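Local coordinates for putative carbohydrate binding protein (Pseudomonas aeruginosa, PDB 3QEC), which is of unproven function but probably binds carbohydrates, with links to heparin and suramin binding and to biofilm formation, at residues 21-33 and 136-150. Numbering follows the deposited sequence.
With GOL (glycerol), chain D.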
loop_
_atom_site.group_PDB
_atom_site.type_symbol
_atom_site.label_atom_id
_atom_site.label_comp_id
_atom_site.label_asym_id
_atom_site.label_seq_id
_atom_site.Cartn_x
_atom_site.Cartn_y
_atom_site.Cartn_z
ATOM N N VAL A 21 -17.998 -7.999 4.639
ATOM C CA VAL A 21 -19.024 -7.550 3.677
ATOM C C VAL A 21 -19.307 -6.057 3.950
ATOM O O VAL A 21 -19.147 -5.610 5.085
ATOM C CB VAL A 21 -20.309 -8.413 3.662
ATOM C CG1 VAL A 21 -19.999 -9.831 3.191
ATOM C CG2 VAL A 21 -21.024 -8.420 5.021
ATOM N N GLY A 22 -19.661 -5.286 2.925
ATOM C CA GLY A 22 -19.876 -3.852 3.118
ATOM C C GLY A 22 -20.318 -3.077 1.896
ATOM O O GLY A 22 -20.483 -3.661 0.823
ATOM N N GLU A 23 -20.501 -1.744 2.063
ATOM C CA GLU A 23 -21.007 -0.791 1.062
ATOM C C GLU A 23 -20.090 0.434 0.854
ATOM O O GLU A 23 -20.406 1.288 0.029
ATOM C CB GLU A 23 -22.406 -0.281 1.472
ATOM C CG GLU A 23 -23.496 -1.344 1.538
ATOM C CD GLU A 23 -24.244 -1.733 0.271
ATOM O OE1 GLU A 23 -23.720 -1.522 -0.849
ATOM O OE2 GLU A 23 -25.353 -2.298 0.408
ATOM N N GLY A 24 -19.002 0.523 1.609
ATOM C CA GLY A 24 -18.073 1.643 1.545
ATOM C C GLY A 24 -17.358 1.830 0.222
ATOM O O GLY A 24 -17.041 0.860 -0.468
ATOM N N VAL A 25 -17.109 3.099 -0.126
ATOM C CA VAL A 25 -16.425 3.555 -1.343
ATOM C C VAL A 25 -15.136 4.289 -0.946
ATOM O O VAL A 25 -15.192 5.200 -0.124
ATOM C CB VAL A 25 -17.371 4.478 -2.182
ATOM C CG1 VAL A 25 -16.606 5.243 -3.256
ATOM C CG2 VAL A 25 -18.517 3.687 -2.795
ATOM N N ILE A 26 -13.991 3.893 -1.518
ATOM C CA ILE A 26 -12.684 4.538 -1.285
ATOM C C ILE A 26 -12.176 5.069 -2.624
ATOM O O ILE A 26 -12.184 4.340 -3.617
ATOM C CB ILE A 26 -11.629 3.617 -0.574
ATOM C CG1 ILE A 26 -12.092 3.229 0.853
ATOM C CG2 ILE A 26 -10.240 4.289 -0.523
ATOM C CD1 ILE A 26 -11.103 2.339 1.675
ATOM N N ASN A 27 -11.777 6.351 -2.647
ATOM C CA ASN A 27 -11.188 7.053 -3.804
ATOM C C ASN A 27 -9.843 7.586 -3.413
ATOM O O ASN A 27 -9.648 8.003 -2.273
ATOM C CB ASN A 27 -12.063 8.217 -4.290
ATOM C CG ASN A 27 -13.505 7.865 -4.477
ATOM O OD1 ASN A 27 -14.353 8.161 -3.630
ATOM N ND2 ASN A 27 -13.813 7.222 -5.583
ATOM N N GLY A 28 -8.931 7.636 -4.355
ATOM C CA GLY A 28 -7.627 8.177 -4.036
ATOM C C GLY A 28 -6.752 8.422 -5.226
ATOM O O GLY A 28 -7.128 8.115 -6.360
ATOM N N ASP A 29 -5.562 8.954 -4.937
ATOM C CA ASP A 29 -4.528 9.313 -5.895
ATOM C C ASP A 29 -3.197 8.805 -5.418
ATOM O O ASP A 29 -2.891 8.896 -4.222
ATOM C CB ASP A 29 -4.485 10.836 -6.092
ATOM C CG ASP A 29 -5.749 11.398 -6.721
ATOM O OD1 ASP A 29 -5.959 11.178 -7.935
ATOM O OD2 ASP A 29 -6.525 12.056 -6.002
ATOM N N LEU A 30 -2.422 8.220 -6.347
ATOM C CA LEU A 30 -1.094 7.683 -6.068
ATOM C C LEU A 30 -0.027 8.477 -6.808
ATOM O O LEU A 30 -0.131 8.681 -8.031
ATOM C CB LEU A 30 -1.006 6.183 -6.439
ATOM C CG LEU A 30 0.400 5.548 -6.462
ATOM C CD1 LEU A 30 0.951 5.348 -5.053
ATOM C CD2 LEU A 30 0.390 4.240 -7.209
ATOM N N TYR A 31 1.006 8.923 -6.056
ATOM C CA TYR A 31 2.163 9.629 -6.619
ATOM C C TYR A 31 3.301 9.703 -5.611
ATOM O O TYR A 31 3.075 9.639 -4.400
ATOM C CB TYR A 31 1.810 11.038 -7.150
ATOM C CG TYR A 31 1.559 12.093 -6.095
ATOM C CD1 TYR A 31 0.301 12.247 -5.517
ATOM C CD2 TYR A 31 2.562 12.986 -5.725
ATOM C CE1 TYR A 31 0.056 13.243 -4.568
ATOM C CE2 TYR A 31 2.333 13.979 -4.771
ATOM C CZ TYR A 31 1.076 14.109 -4.202
ATOM O OH TYR A 31 0.868 15.106 -3.276
ATOM N N LEU A 32 4.530 9.830 -6.126
ATOM C CA LEU A 32 5.739 10.002 -5.321
ATOM C C LEU A 32 6.533 11.142 -5.939
ATOM O O LEU A 32 6.175 11.582 -7.026
ATOM C CB LEU A 32 6.552 8.688 -5.203
ATOM C CG LEU A 32 5.942 7.570 -4.312
ATOM C CD1 LEU A 32 6.865 6.373 -4.232
ATOM C CD2 LEU A 32 5.604 8.062 -2.906
ATOM N N THR A 33 7.548 11.675 -5.244
ATOM C CA THR A 33 8.343 12.800 -5.764
ATOM C C THR A 33 9.784 12.375 -6.012
ATOM O O THR A 33 10.385 11.728 -5.164
ATOM C CB THR A 33 8.300 13.999 -4.780
ATOM O OG1 THR A 33 6.951 14.377 -4.532
ATOM C CG2 THR A 33 9.056 15.205 -5.287
ATOM N N VAL A 136 -6.257 3.688 6.710
ATOM C CA VAL A 136 -7.572 4.271 6.362
ATOM C C VAL A 136 -8.653 3.594 7.243
ATOM O O VAL A 136 -8.690 2.369 7.353
ATOM C CB VAL A 136 -7.924 4.269 4.834
ATOM C CG1 VAL A 136 -7.754 2.897 4.196
ATOM C CG2 VAL A 136 -9.317 4.838 4.564
ATOM N N THR A 137 -9.495 4.405 7.889
ATOM C CA THR A 137 -10.602 3.965 8.741
ATOM C C THR A 137 -11.931 4.119 7.986
ATOM O O THR A 137 -12.161 5.130 7.314
ATOM C CB THR A 137 -10.613 4.755 10.073
ATOM O OG1 THR A 137 -9.373 4.546 10.743
ATOM C CG2 THR A 137 -11.701 4.296 10.994
ATOM N N VAL A 138 -12.810 3.111 8.103
ATOM C CA VAL A 138 -14.108 3.130 7.429
ATOM C C VAL A 138 -15.190 2.836 8.461
ATOM O O VAL A 138 -15.144 1.778 9.082
ATOM C CB VAL A 138 -14.151 2.151 6.216
ATOM C CG1 VAL A 138 -15.488 2.243 5.468
ATOM C CG2 VAL A 138 -12.974 2.409 5.260
ATOM N N SER A 139 -16.136 3.781 8.656
ATOM C CA SER A 139 -17.264 3.673 9.595
ATOM C C SER A 139 -18.568 3.589 8.817
ATOM O O SER A 139 -19.207 2.536 8.791
ATOM C CB SER A 139 -17.279 4.846 10.568
ATOM O OG SER A 139 -16.048 4.877 11.274
ATOM N N GLY A 140 -18.925 4.687 8.160
ATOM C CA GLY A 140 -20.060 4.764 7.257
ATOM C C GLY A 140 -19.587 4.386 5.862
ATOM O O GLY A 140 -18.472 3.871 5.694
ATOM N N SER A 141 -20.416 4.646 4.854
ATOM C CA SER A 141 -20.141 4.266 3.469
ATOM C C SER A 141 -19.282 5.285 2.713
ATOM O O SER A 141 -18.784 4.972 1.627
ATOM C CB SER A 141 -21.456 4.066 2.723
ATOM O OG SER A 141 -22.249 5.244 2.783
ATOM N N GLN A 142 -19.105 6.496 3.266
ATOM C CA GLN A 142 -18.359 7.538 2.562
ATOM C C GLN A 142 -17.115 8.050 3.332
ATOM O O GLN A 142 -17.107 9.216 3.721
ATOM C CB GLN A 142 -19.285 8.716 2.213
ATOM C CG GLN A 142 -20.448 8.363 1.302
ATOM C CD GLN A 142 -21.392 9.524 1.179
ATOM O OE1 GLN A 142 -21.112 10.510 0.492
ATOM N NE2 GLN A 142 -22.520 9.455 1.871
ATOM N N PRO A 143 -16.018 7.264 3.485
ATOM C CA PRO A 143 -14.797 7.834 4.102
ATOM C C PRO A 143 -14.168 8.913 3.219
ATOM O O PRO A 143 -14.513 9.015 2.047
ATOM C CB PRO A 143 -13.847 6.626 4.200
ATOM C CG PRO A 143 -14.308 5.675 3.139
ATOM C CD PRO A 143 -15.806 5.856 3.071
ATOM N N GLN A 144 -13.231 9.699 3.765
ATOM C CA GLN A 144 -12.502 10.723 3.009
ATOM C C GLN A 144 -11.595 10.086 1.940
ATOM O O GLN A 144 -11.257 8.904 2.050
ATOM C CB GLN A 144 -11.639 11.558 3.966
ATOM C CG GLN A 144 -12.436 12.449 4.909
ATOM C CD GLN A 144 -11.565 13.279 5.806
ATOM O OE1 GLN A 144 -11.717 13.301 7.045
ATOM N NE2 GLN A 144 -10.657 14.001 5.198
ATOM N N LYS A 145 -11.182 10.873 0.923
ATOM C CA LYS A 145 -10.241 10.427 -0.107
ATOM C C LYS A 145 -8.894 10.065 0.526
ATOM O O LYS A 145 -8.538 10.597 1.585
ATOM C CB LYS A 145 -10.032 11.519 -1.162
ATOM C CG LYS A 145 -10.981 11.431 -2.354
ATOM C CD LYS A 145 -10.686 12.489 -3.431
ATOM C CE LYS A 145 -9.544 12.147 -4.371
ATOM N NZ LYS A 145 -9.176 13.295 -5.251
ATOM N N VAL A 146 -8.149 9.167 -0.113
ATOM C CA VAL A 146 -6.816 8.804 0.349
ATOM C C VAL A 146 -5.781 9.404 -0.614
ATOM O O VAL A 146 -5.804 9.129 -1.813
ATOM C CB VAL A 146 -6.614 7.271 0.511
ATOM C CG1 VAL A 146 -5.230 6.954 1.089
ATOM C CG2 VAL A 146 -7.715 6.657 1.369
ATOM N N LEU A 147 -4.883 10.219 -0.093
ATOM C CA LEU A 147 -3.783 10.740 -0.894
ATOM C C LEU A 147 -2.581 9.814 -0.577
ATOM O O LEU A 147 -1.931 9.941 0.475
ATOM C CB LEU A 147 -3.538 12.233 -0.594
ATOM C CG LEU A 147 -2.632 12.979 -1.560
ATOM C CD1 LEU A 147 -3.344 13.271 -2.889
ATOM C CD2 LEU A 147 -2.136 14.278 -0.945
ATOM N N LEU A 148 -2.388 8.794 -1.434
ATOM C CA LEU A 148 -1.351 7.785 -1.229
ATOM C C LEU A 148 -0.008 8.322 -1.720
ATOM O O LEU A 148 0.406 8.057 -2.853
ATOM C CB LEU A 148 -1.746 6.457 -1.921
ATOM C CG LEU A 148 -1.016 5.176 -1.462
ATOM C CD1 LEU A 148 -1.049 5.008 0.060
ATOM C CD2 LEU A 148 -1.568 3.953 -2.171
ATOM N N THR A 149 0.657 9.117 -0.855
ATOM C CA THR A 149 1.943 9.758 -1.128
ATOM C C THR A 149 2.786 9.919 0.158
ATOM O O THR A 149 2.263 9.785 1.269
ATOM C CB THR A 149 1.695 11.125 -1.804
ATOM O OG1 THR A 149 2.876 11.523 -2.488
ATOM C CG2 THR A 149 1.241 12.226 -0.828
ATOM N N ARG A 150 4.090 10.239 -0.007
ATOM C CA ARG A 150 5.043 10.545 1.084
ATOM C C ARG A 150 6.267 11.336 0.519
ATOM O O ARG A 150 6.389 11.454 -0.730
ATOM C CB ARG A 150 5.492 9.282 1.869
ATOM C CG ARG A 150 6.211 8.239 1.035
ATOM C CD ARG A 150 6.917 7.209 1.882
ATOM N NE ARG A 150 7.561 6.187 1.047
ATOM C CZ ARG A 150 8.788 6.285 0.551
ATOM N NH1 ARG A 150 9.526 7.362 0.794
ATOM N NH2 ARG A 150 9.289 5.306 -0.186
ATOM O OXT ARG A 150 7.095 11.817 1.329
HETATM C C1 GOL D . 11.365 9.171 -4.438
HETATM O O1 GOL D . 12.840 9.232 -4.478
HETATM C C2 GOL D . 10.605 9.332 -3.056
HETATM O O2 GOL D . 10.515 8.002 -2.567
HETATM C C3 GOL D . 9.084 9.668 -3.178
HETATM O O3 GOL D . 8.479 10.799 -2.486
HETATM O O HOH W 1 -15.872 7.890 -0.155
#
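The carbonyl oxygen of Tyr31 accepts a hydrogen bond from the hydroxyl of Thr149, OG1 lying 2.7 Å from Tyr31 O and approaching from above the carbonyl plane. A chi1 of -159° sets Thr149 OG1 trans to the backbone N and over the centre of the Tyr31 ring. Thr149 CB makes a CH-pi contact over the same ring face as OG1, 3.9 Å from the Tyr31 ring centroid, while Leu147 CD1 meets the ring edge in its plane, 3.8 Å from Tyr31 CE1. Nearby, Lys145, bent at chi3, brings NZ to 3.0 Å from Asp29 OD2 in a salt bridge.

These side chains flank a parallel pairing of strand 24-33 with the C-terminal strand 146-148. Val146 N donates to Asn27 O, Asp29 N to Val146 O, and Leu148 N to Asp29 O; a weak bond from Tyr31 N to Leu148 O follows. Strand 24-33 also pairs antiparallel with strands 98-104 and 39-41, and the parallel C-terminal strand makes the sheet mixed.

Pairing is looser before Lys145, where a water bridges Val25 O and Pro143 O and Val25 N bonds to Ser141 O (3.1 Å). Here Ile26 reaches inward: its CD1 packs 4.0 Å from Val138 CG2, its CG1 touches Pro143 CG, the two side chains crossing at about a right angle, and its CG2 meets Val146 CG2. Beyond Tyr31, a glycerol O3 links Thr33 N to Arg150 O; Arg150 NE bonds to Thr131 O, and NH2 forms a salt bridge with Asp67.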